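2-(acetamidomethylene)succinate hydrolase (Mesorhizobium loti, PDB 3KXP) catalyses the last step of vitamin B6 degradation, hydrolysing (E)-2-(acetamidomethylene)succinate to succinic semialdehyde, acetate, ammonia and carbon dioxide. Local coordinates at residues A[101-105]-A[119-123]; A[163-167]-A[294-298]. All blocks are in the same frame, centred on the assembly; numbering follows the deposited sequence.

Interaction 1. Residues A[101-105]-A[119-123]; sequences DQRGH and DYADD
A buried salt bridge between Arg103 and Asp123, extended by aliphatic packing on Tyr120, fastens the loop after strand 96-100 to helix 117-131 of the alpha/beta hydrolase fold. Arg103 presents its guanidinium side-on: NE reaches Asp123 OD1 at 2.6 Å and NH1 reaches Asp123 OD2 at 2.8 Å, both nearly straight. The guanidinium and carboxylate planes are 26° apart and both oxygens are met on their syn side, so the paired bonds fix the rotation of each group. The Arg103 chain gets there by bending at chi3 (55°), which turns the guanidinium toward the helix while CG stays behind over one face of the Tyr120 ring, 3.9 Å from its centroid in a CH-pi contact. Arginine suits the place because its methylenes can cover an aromatic ring while its end pairs with a carboxylate. Gln102 CB comes to the edge of the same ring, 3.8 Å from Tyr120 CE2, and His105 CE1 approaches Tyr120 OH, whose hydrogen-bond partner is Thr239. The loop itself is a type II turn from Gln102 to His105, in which Gly104 has a positive phi, where a CB would press against the carbonyl O of Arg103. Within it His105 ND1 donates to Arg103 O at 2.8 Å, from above the carbonyl plane. Two waters complete the joint: one donates to both Gln102 OE1, which also meets Asn147, and Tyr120 O; the other accepts from Arg103 N and donates to Asp123 OD1. Asp123 OD2 has a second cationic partner, Arg57. With two arginines and a water around it, the buried Asp123 carboxylate is well compensated and probably stays ionised, while Arg103 is held at both its backbone and its side-chain end.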
# COMPACT_ATOMS: atom_id res chain seq x y z
N ASP A 101 24.22 -5.26 -9.36
CA ASP A 101 24.34 -6.40 -10.25
C ASP A 101 24.47 -7.52 -9.23
O ASP A 101 25.39 -7.52 -8.42
CB ASP A 101 25.62 -6.31 -11.09
CG ASP A 101 25.44 -5.43 -12.31
OD1 ASP A 101 26.44 -5.15 -13.00
OD2 ASP A 101 24.28 -5.03 -12.58
N GLN A 102 23.54 -8.46 -9.23
CA GLN A 102 23.63 -9.51 -8.24
C GLN A 102 24.57 -10.63 -8.68
O GLN A 102 24.92 -10.73 -9.85
CB GLN A 102 22.23 -10.02 -7.92
CG GLN A 102 21.35 -8.90 -7.39
CD GLN A 102 19.90 -9.28 -7.31
OE1 GLN A 102 19.42 -9.74 -6.27
NE2 GLN A 102 19.19 -9.10 -8.41
N ARG A 103 25.01 -11.43 -7.71
CA ARG A 103 25.93 -12.52 -8.00
C ARG A 103 25.51 -13.32 -9.22
O ARG A 103 24.33 -13.64 -9.41
CB ARG A 103 26.05 -13.45 -6.79
CG ARG A 103 24.79 -14.23 -6.46
CD ARG A 103 25.12 -15.31 -5.46
NE ARG A 103 25.77 -14.74 -4.28
CZ ARG A 103 26.61 -15.40 -3.49
NH1 ARG A 103 27.14 -14.80 -2.44
NH2 ARG A 103 26.93 -16.65 -3.77
N GLY A 104 26.49 -13.65 -10.05
CA GLY A 104 26.25 -14.41 -11.26
C GLY A 104 25.83 -13.54 -12.43
O GLY A 104 25.75 -14.01 -13.56
N HIS A 105 25.59 -12.25 -12.16
CA HIS A 105 25.14 -11.33 -13.20
C HIS A 105 26.06 -10.13 -13.43
O HIS A 105 26.99 -9.88 -12.67
CB HIS A 105 23.75 -10.78 -12.85
CG HIS A 105 22.72 -11.84 -12.58
ND1 HIS A 105 22.77 -12.67 -11.48
CD2 HIS A 105 21.58 -12.17 -13.25
CE1 HIS A 105 21.71 -13.45 -11.47
NE2 HIS A 105 20.97 -13.17 -12.53
N ASP A 119 21.71 -17.18 -0.09
CA ASP A 119 22.93 -16.64 -0.68
C ASP A 119 22.71 -15.21 -1.13
O ASP A 119 23.44 -14.31 -0.72
CB ASP A 119 23.38 -17.51 -1.86
CG ASP A 119 23.67 -18.94 -1.45
OD1 ASP A 119 24.51 -19.13 -0.54
OD2 ASP A 119 23.07 -19.88 -2.03
N TYR A 120 21.69 -14.98 -1.96
CA TYR A 120 21.40 -13.63 -2.43
C TYR A 120 20.98 -12.70 -1.30
O TYR A 120 21.28 -11.49 -1.32
CB TYR A 120 20.28 -13.63 -3.48
CG TYR A 120 20.65 -14.12 -4.86
CD1 TYR A 120 20.49 -15.46 -5.21
CD2 TYR A 120 21.09 -13.23 -5.84
CE1 TYR A 120 20.76 -15.90 -6.50
CE2 TYR A 120 21.37 -13.66 -7.13
CZ TYR A 120 21.20 -15.00 -7.45
OH TYR A 120 21.49 -15.44 -8.73
N ALA A 121 20.27 -13.25 -0.32
CA ALA A 121 19.80 -12.47 0.82
C ALA A 121 20.98 -11.97 1.68
O ALA A 121 21.01 -10.81 2.09
CB ALA A 121 18.84 -13.30 1.67
N ASP A 122 21.94 -12.86 1.93
CA ASP A 122 23.09 -12.48 2.72
C ASP A 122 23.91 -11.43 1.97
O ASP A 122 24.53 -10.56 2.59
CB ASP A 122 23.97 -13.70 3.05
CG ASP A 122 23.26 -14.69 3.97
OD1 ASP A 122 22.36 -14.28 4.74
OD2 ASP A 122 23.61 -15.89 3.94
N ASP A 123 23.91 -11.50 0.64
CA ASP A 123 24.64 -10.52 -0.16
C ASP A 123 24.09 -9.13 0.11
O ASP A 123 24.85 -8.16 0.18
CB ASP A 123 24.52 -10.80 -1.66
CG ASP A 123 25.45 -11.89 -2.13
OD1 ASP A 123 25.28 -12.35 -3.27
OD2 ASP A 123 26.36 -12.29 -1.36
O HOH W 1 21.24 -10.13 -4.02
O HOH W 2 23.98 -10.84 -5.27

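Interaction 2. Residues A[163-167]-A[294-298]; sequences VAIDF and HYVNE
Asp166 OD2 is gripped by two groups, His294 ND1 and the hydroxyl of Ser266, and the bond from His294 is the short one, 2.5 Å and nearly straight at 171°. The carboxylate oxygen lies close to the imidazole plane, at the ring's edge, whereas the histidine meets OD2 on its anti side and somewhat out of the carboxylate plane; the two flat groups are turned 52° against each other. In His294, chi1 (173°) carries the ring to the aspartate, and the second torsion turns its ND1 edge to OD2. The other oxygen, Asp166 OD1, takes the backbone N-H of Gly263, so both ends of this buried carboxylate are held and its rotation is fixed. An aspartate fits here because its short chain leaves the carboxylate little freedom, and a histidine because it offers two ring nitrogens, one for the acid and one on the far side of the ring. Next to the polar pair, Ile165 at the end of strand 159-165 packs on the start of helix 296-299. Its CG2 methyl abuts Val296 CB at 3.7 Å, and Ile165 CD1 lies 4.2 Å from Asn297 CB. Val296 CG2 comes within 4.1 Å of Asp166 OD1, so an apolar methyl borders the carboxylate. The backbone of His294 is held as well, through its carbonyl O to His141. Asp166 and His294 are inferred to be active-site residues with the nucleophile Ser142, whose side chain His294 touches, consistent with the Ser-His-Asp catalytic triad of alpha/beta hydrolases. ND1 bonded to the acid probably leaves NE2 to face Ser142, with the carboxylate helping to orient the ring.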
# COMPACT_ATOMS: atom_id res chain seq x y z
N VAL A 163 9.66 -3.18 -1.90
CA VAL A 163 8.71 -3.07 -2.99
C VAL A 163 9.00 -4.33 -3.79
O VAL A 163 9.96 -4.36 -4.58
CB VAL A 163 8.96 -1.83 -3.86
CG1 VAL A 163 8.06 -1.87 -5.07
CG2 VAL A 163 8.70 -0.55 -3.06
N ALA A 164 8.21 -5.37 -3.57
CA ALA A 164 8.37 -6.66 -4.24
C ALA A 164 7.60 -6.71 -5.57
O ALA A 164 6.41 -7.02 -5.60
CB ALA A 164 7.90 -7.78 -3.33
N ILE A 165 8.30 -6.43 -6.67
CA ILE A 165 7.68 -6.43 -7.99
C ILE A 165 7.65 -7.78 -8.70
O ILE A 165 8.67 -8.27 -9.19
CB ILE A 165 8.39 -5.43 -8.93
CG1 ILE A 165 8.38 -4.02 -8.32
CG2 ILE A 165 7.71 -5.42 -10.30
CD1 ILE A 165 9.05 -2.96 -9.19
N ASP A 166 6.46 -8.37 -8.74
CA ASP A 166 6.18 -9.64 -9.42
C ASP A 166 6.86 -10.94 -8.99
O ASP A 166 7.46 -11.63 -9.82
CB ASP A 166 6.38 -9.46 -10.93
CG ASP A 166 5.22 -10.04 -11.73
OD1 ASP A 166 4.09 -9.54 -11.57
OD2 ASP A 166 5.43 -11.00 -12.51
N PHE A 167 6.76 -11.27 -7.71
CA PHE A 167 7.29 -12.52 -7.20
C PHE A 167 6.79 -12.76 -5.79
O PHE A 167 7.26 -12.16 -4.83
CB PHE A 167 8.82 -12.56 -7.21
CG PHE A 167 9.37 -13.97 -7.21
CD1 PHE A 167 9.24 -14.78 -6.08
CD2 PHE A 167 9.93 -14.52 -8.36
CE1 PHE A 167 9.66 -16.12 -6.10
CE2 PHE A 167 10.34 -15.85 -8.39
CZ PHE A 167 10.20 -16.66 -7.26
N HIS A 294 4.80 -9.73 -16.70
CA HIS A 294 5.79 -9.93 -15.66
C HIS A 294 6.77 -8.77 -15.49
O HIS A 294 7.21 -8.48 -14.37
CB HIS A 294 6.56 -11.23 -15.94
CG HIS A 294 7.73 -11.46 -15.03
ND1 HIS A 294 7.60 -11.52 -13.65
CD2 HIS A 294 9.03 -11.70 -15.30
CE1 HIS A 294 8.78 -11.79 -13.12
NE2 HIS A 294 9.67 -11.90 -14.09
N TYR A 295 7.09 -8.09 -16.59
CA TYR A 295 8.05 -6.99 -16.59
C TYR A 295 7.43 -5.63 -16.27
O TYR A 295 7.52 -4.68 -17.06
CB TYR A 295 8.77 -6.98 -17.94
CG TYR A 295 9.28 -8.36 -18.26
CD1 TYR A 295 10.45 -8.85 -17.66
CD2 TYR A 295 8.53 -9.23 -19.05
CE1 TYR A 295 10.85 -10.17 -17.83
CE2 TYR A 295 8.92 -10.57 -19.23
CZ TYR A 295 10.08 -11.03 -18.61
OH TYR A 295 10.46 -12.34 -18.76
N VAL A 296 6.83 -5.54 -15.09
CA VAL A 296 6.14 -4.34 -14.65
C VAL A 296 6.89 -3.01 -14.74
O VAL A 296 6.41 -2.07 -15.39
CB VAL A 296 5.64 -4.50 -13.20
CG1 VAL A 296 4.71 -3.35 -12.84
CG2 VAL A 296 4.96 -5.86 -13.05
N ASN A 297 8.04 -2.90 -14.08
CA ASN A 297 8.77 -1.64 -14.09
C ASN A 297 9.20 -1.17 -15.49
O ASN A 297 9.21 0.03 -15.77
CB ASN A 297 9.97 -1.71 -13.12
CG ASN A 297 10.93 -2.84 -13.43
OD1 ASN A 297 12.10 -2.61 -13.72
ND2 ASN A 297 10.43 -4.08 -13.36
N GLU A 298 9.51 -2.11 -16.38
CA GLU A 298 9.92 -1.72 -17.72
C GLU A 298 8.73 -1.42 -18.63
O GLU A 298 8.78 -0.49 -19.45
CB GLU A 298 10.81 -2.81 -18.33
CG GLU A 298 12.24 -2.80 -17.79
CD GLU A 298 13.01 -4.08 -18.08
OE1 GLU A 298 12.75 -5.10 -17.41
OE2 GLU A 298 13.89 -4.07 -18.97

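How the interactions relate
From the N terminus, the chain leaves strand 96-100, makes the turn at 101-105, and returns within 14 residues on helix 117-131, where interaction 1 closes a short loop. It then runs through strand 136-141, the inferred nucleophile Ser142 and helix 143-154 to strand 159-165, whose end opens interaction 2. That contact closes a far longer loop, tying the end of this central strand to the loop and short helix 296-299 near the C terminus. The two loops follow in series, neither nesting nor crossing. Their centres are about 18 Å apart, yet both reach the probable nucleophile elbow around Ser142, interaction 1 through Gln102 and, at neighbouring Leu143, His105, interaction 2 through His294.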